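Tyrosine-protein phosphatase YwqE (Bacillus subtilis, PDB 3QY7) removes phosphate from phosphotyrosine in the proteins YwqD, YwqF and Ssb, acting as a manganese-dependent hydrolase of the CpsB/CapC family. Local coordinates at residues 26-31 against 201-206. Numbering follows the deposited sequence.
With PO4 (phosphate ion), chain E.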
loop_
_atom_site.group_PDB
_atom_site.type_symbol
_atom_site.label_atom_id
_atom_site.label_comp_id
_atom_site.label_asym_id
_atom_site.label_seq_id
_atom_site.Cartn_x
_atom_site.Cartn_y
_atom_site.Cartn_z
ATOM N N ALA A 26 13.731 0.964 9.328
ATOM C CA ALA A 26 14.572 0.719 8.164
ATOM C C ALA A 26 15.450 -0.537 8.322
ATOM O O ALA A 26 15.562 -1.338 7.389
ATOM C CB ALA A 26 15.414 1.925 7.871
ATOM N N ARG A 27 16.044 -0.708 9.508
ATOM C CA ARG A 27 16.880 -1.880 9.764
ATOM C C ARG A 27 16.046 -3.156 9.629
ATOM O O ARG A 27 16.498 -4.144 9.037
ATOM C CB ARG A 27 17.561 -1.818 11.138
ATOM C CG ARG A 27 18.603 -0.730 11.269
ATOM C CD ARG A 27 19.494 -0.919 12.493
ATOM N NE ARG A 27 20.468 0.170 12.584
ATOM C CZ ARG A 27 20.453 1.125 13.513
ATOM N NH1 ARG A 27 19.523 1.129 14.464
ATOM N NH2 ARG A 27 21.381 2.078 13.498
ATOM N N ALA A 28 14.819 -3.115 10.142
ATOM C CA ALA A 28 13.920 -4.272 10.049
ATOM C C ALA A 28 13.561 -4.568 8.603
ATOM O O ALA A 28 13.537 -5.731 8.186
ATOM C CB ALA A 28 12.682 -4.045 10.853
ATOM N N ALA A 29 13.276 -3.511 7.837
ATOM C CA ALA A 29 12.983 -3.637 6.415
ATOM C C ALA A 29 14.116 -4.337 5.683
ATOM O O ALA A 29 13.887 -5.259 4.910
ATOM C CB ALA A 29 12.695 -2.256 5.789
ATOM N N VAL A 30 15.351 -3.930 5.979
ATOM C CA VAL A 30 16.505 -4.495 5.317
ATOM C C VAL A 30 16.635 -5.984 5.671
ATOM O O VAL A 30 16.909 -6.805 4.791
ATOM C CB VAL A 30 17.784 -3.722 5.688
ATOM C CG1 VAL A 30 19.027 -4.518 5.341
ATOM C CG2 VAL A 30 17.818 -2.361 4.973
ATOM N N ARG A 31 16.411 -6.325 6.936
ATOM C CA ARG A 31 16.472 -7.742 7.366
ATOM C C ARG A 31 15.437 -8.609 6.624
ATOM O O ARG A 31 15.662 -9.800 6.390
ATOM C CB ARG A 31 16.353 -7.885 8.879
ATOM C CG ARG A 31 17.527 -7.269 9.658
ATOM C CD ARG A 31 17.513 -7.684 11.115
ATOM N NE ARG A 31 16.169 -7.646 11.693
ATOM C CZ ARG A 31 15.639 -6.613 12.345
ATOM N NH1 ARG A 31 16.333 -5.487 12.536
ATOM N NH2 ARG A 31 14.400 -6.719 12.824
ATOM N N ARG A 201 2.894 -3.285 14.597
ATOM C CA ARG A 201 2.535 -3.107 13.222
ATOM C C ARG A 201 3.801 -3.049 12.403
ATOM O O ARG A 201 4.172 -2.058 11.965
ATOM C CB ARG A 201 1.700 -1.839 13.057
ATOM C CG ARG A 201 0.288 -2.030 13.468
ATOM C CD ARG A 201 -0.522 -0.794 13.179
ATOM N NE ARG A 201 -0.951 -0.779 11.796
ATOM C CZ ARG A 201 -1.806 0.106 11.319
ATOM N NH1 ARG A 201 -2.164 0.069 10.065
ATOM N NH2 ARG A 201 -2.318 0.995 12.119
ATOM N N ASN A 202 4.462 -4.160 12.304
ATOM C CA ASN A 202 5.734 -4.187 11.645
ATOM C C ASN A 202 5.711 -4.880 10.273
ATOM O O ASN A 202 4.709 -4.876 9.681
ATOM C CB ASN A 202 6.786 -4.719 12.557
ATOM C CG ASN A 202 6.466 -6.049 13.036
ATOM O OD1 ASN A 202 5.614 -6.693 12.500
ATOM N ND2 ASN A 202 7.169 -6.499 14.016
ATOM N N PHE A 203 6.814 -5.348 9.744
ATOM C CA PHE A 203 6.798 -5.771 8.364
ATOM C C PHE A 203 6.220 -7.180 8.014
ATOM O O PHE A 203 5.257 -7.256 7.300
ATOM C CB PHE A 203 8.210 -5.623 7.790
ATOM C CG PHE A 203 8.653 -4.205 7.640
ATOM C CD1 PHE A 203 9.119 -3.511 8.717
ATOM C CD2 PHE A 203 8.578 -3.541 6.446
ATOM C CE1 PHE A 203 9.477 -2.235 8.614
ATOM C CE2 PHE A 203 8.950 -2.289 6.363
ATOM C CZ PHE A 203 9.388 -1.613 7.454
ATOM N N HIS A 204 6.789 -8.240 8.585
ATOM C CA HIS A 204 6.284 -9.600 8.351
ATOM C C HIS A 204 6.272 -10.001 6.871
ATOM O O HIS A 204 5.464 -10.814 6.407
ATOM C CB HIS A 204 4.960 -9.817 9.103
ATOM C CG HIS A 204 5.187 -10.140 10.545
ATOM N ND1 HIS A 204 5.363 -11.431 10.995
ATOM C CD2 HIS A 204 5.399 -9.341 11.614
ATOM C CE1 HIS A 204 5.613 -11.416 12.292
ATOM N NE2 HIS A 204 5.626 -10.158 12.694
ATOM N N THR A 205 7.224 -9.424 6.150
ATOM C CA THR A 205 7.344 -9.564 4.711
ATOM C C THR A 205 7.592 -11.010 4.271
ATOM O O THR A 205 6.859 -11.550 3.435
ATOM C CB THR A 205 8.491 -8.666 4.198
ATOM O OG1 THR A 205 8.395 -7.372 4.821
ATOM C CG2 THR A 205 8.418 -8.511 2.701
ATOM N N GLN A 206 8.628 -11.627 4.831
ATOM C CA GLN A 206 8.988 -12.998 4.469
ATOM C C GLN A 206 7.925 -13.990 4.911
ATOM O O GLN A 206 7.626 -14.958 4.180
ATOM C CB GLN A 206 10.360 -13.356 5.043
ATOM C CG GLN A 206 11.503 -12.578 4.383
ATOM C CD GLN A 206 11.667 -12.841 2.892
ATOM O OE1 GLN A 206 11.375 -13.931 2.391
ATOM N NE2 GLN A 206 12.141 -11.835 2.176
HETATM P P PO4 E . -3.163 3.519 8.604
HETATM O O1 PO4 E . -1.834 3.279 7.893
HETATM O O2 PO4 E . -3.513 2.344 9.441
HETATM O O3 PO4 E . -3.030 4.705 9.506
HETATM O O4 PO4 E . -4.275 3.778 7.609
#
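Phe203 reaches from the loop before helix 205-216 to the flank of helix 19-31, where two successive alanines, Ala28 and Ala29, receive it. Its CB points toward that helix, and chi1 of -69° sets CG anti to the carbonyl carbon, beside the backbone N, which sends the ring to helix 19-31 with one face turned to Ala29. From there CD1 lies 4.2 Å from CB of Ala28, an oblique apolar touch. CE1 lies 4.1 Å from the backbone N of Ala29, a van der Waals approach only, while CE2 and CZ meet the methyl of Ala29, with CZ 3.8 Å from its CB. That methyl sits over the ring face as a CH-pi contact, CB being 4.1 Å from the ring centroid and 28° off the normal. Alanine suits both places, because a single methyl lets a flat ring come close to the helix backbone; phenylalanine suits its own by having no polar atom to bury.

Two residues earlier, Arg201 turns toward the metal site of this PHP-like barrel, where its NH1 makes a long, weak ion pair with the iron ligand Asp194. Its planar guanidinium offers two N-H groups along one edge to a phosphate ion, probably from the crystallisation liquor. NH1 donates to phosphate O2 at 2.7 Å, and NH2 adds a weak bond to the same oxygen. Gln206 bonds to the carbonyl of Gln32, just past helix 19-31.

The two segments thus meet through apolar contacts, gaining from dispersion and buried apolar surface, with little directional bonding to fix them.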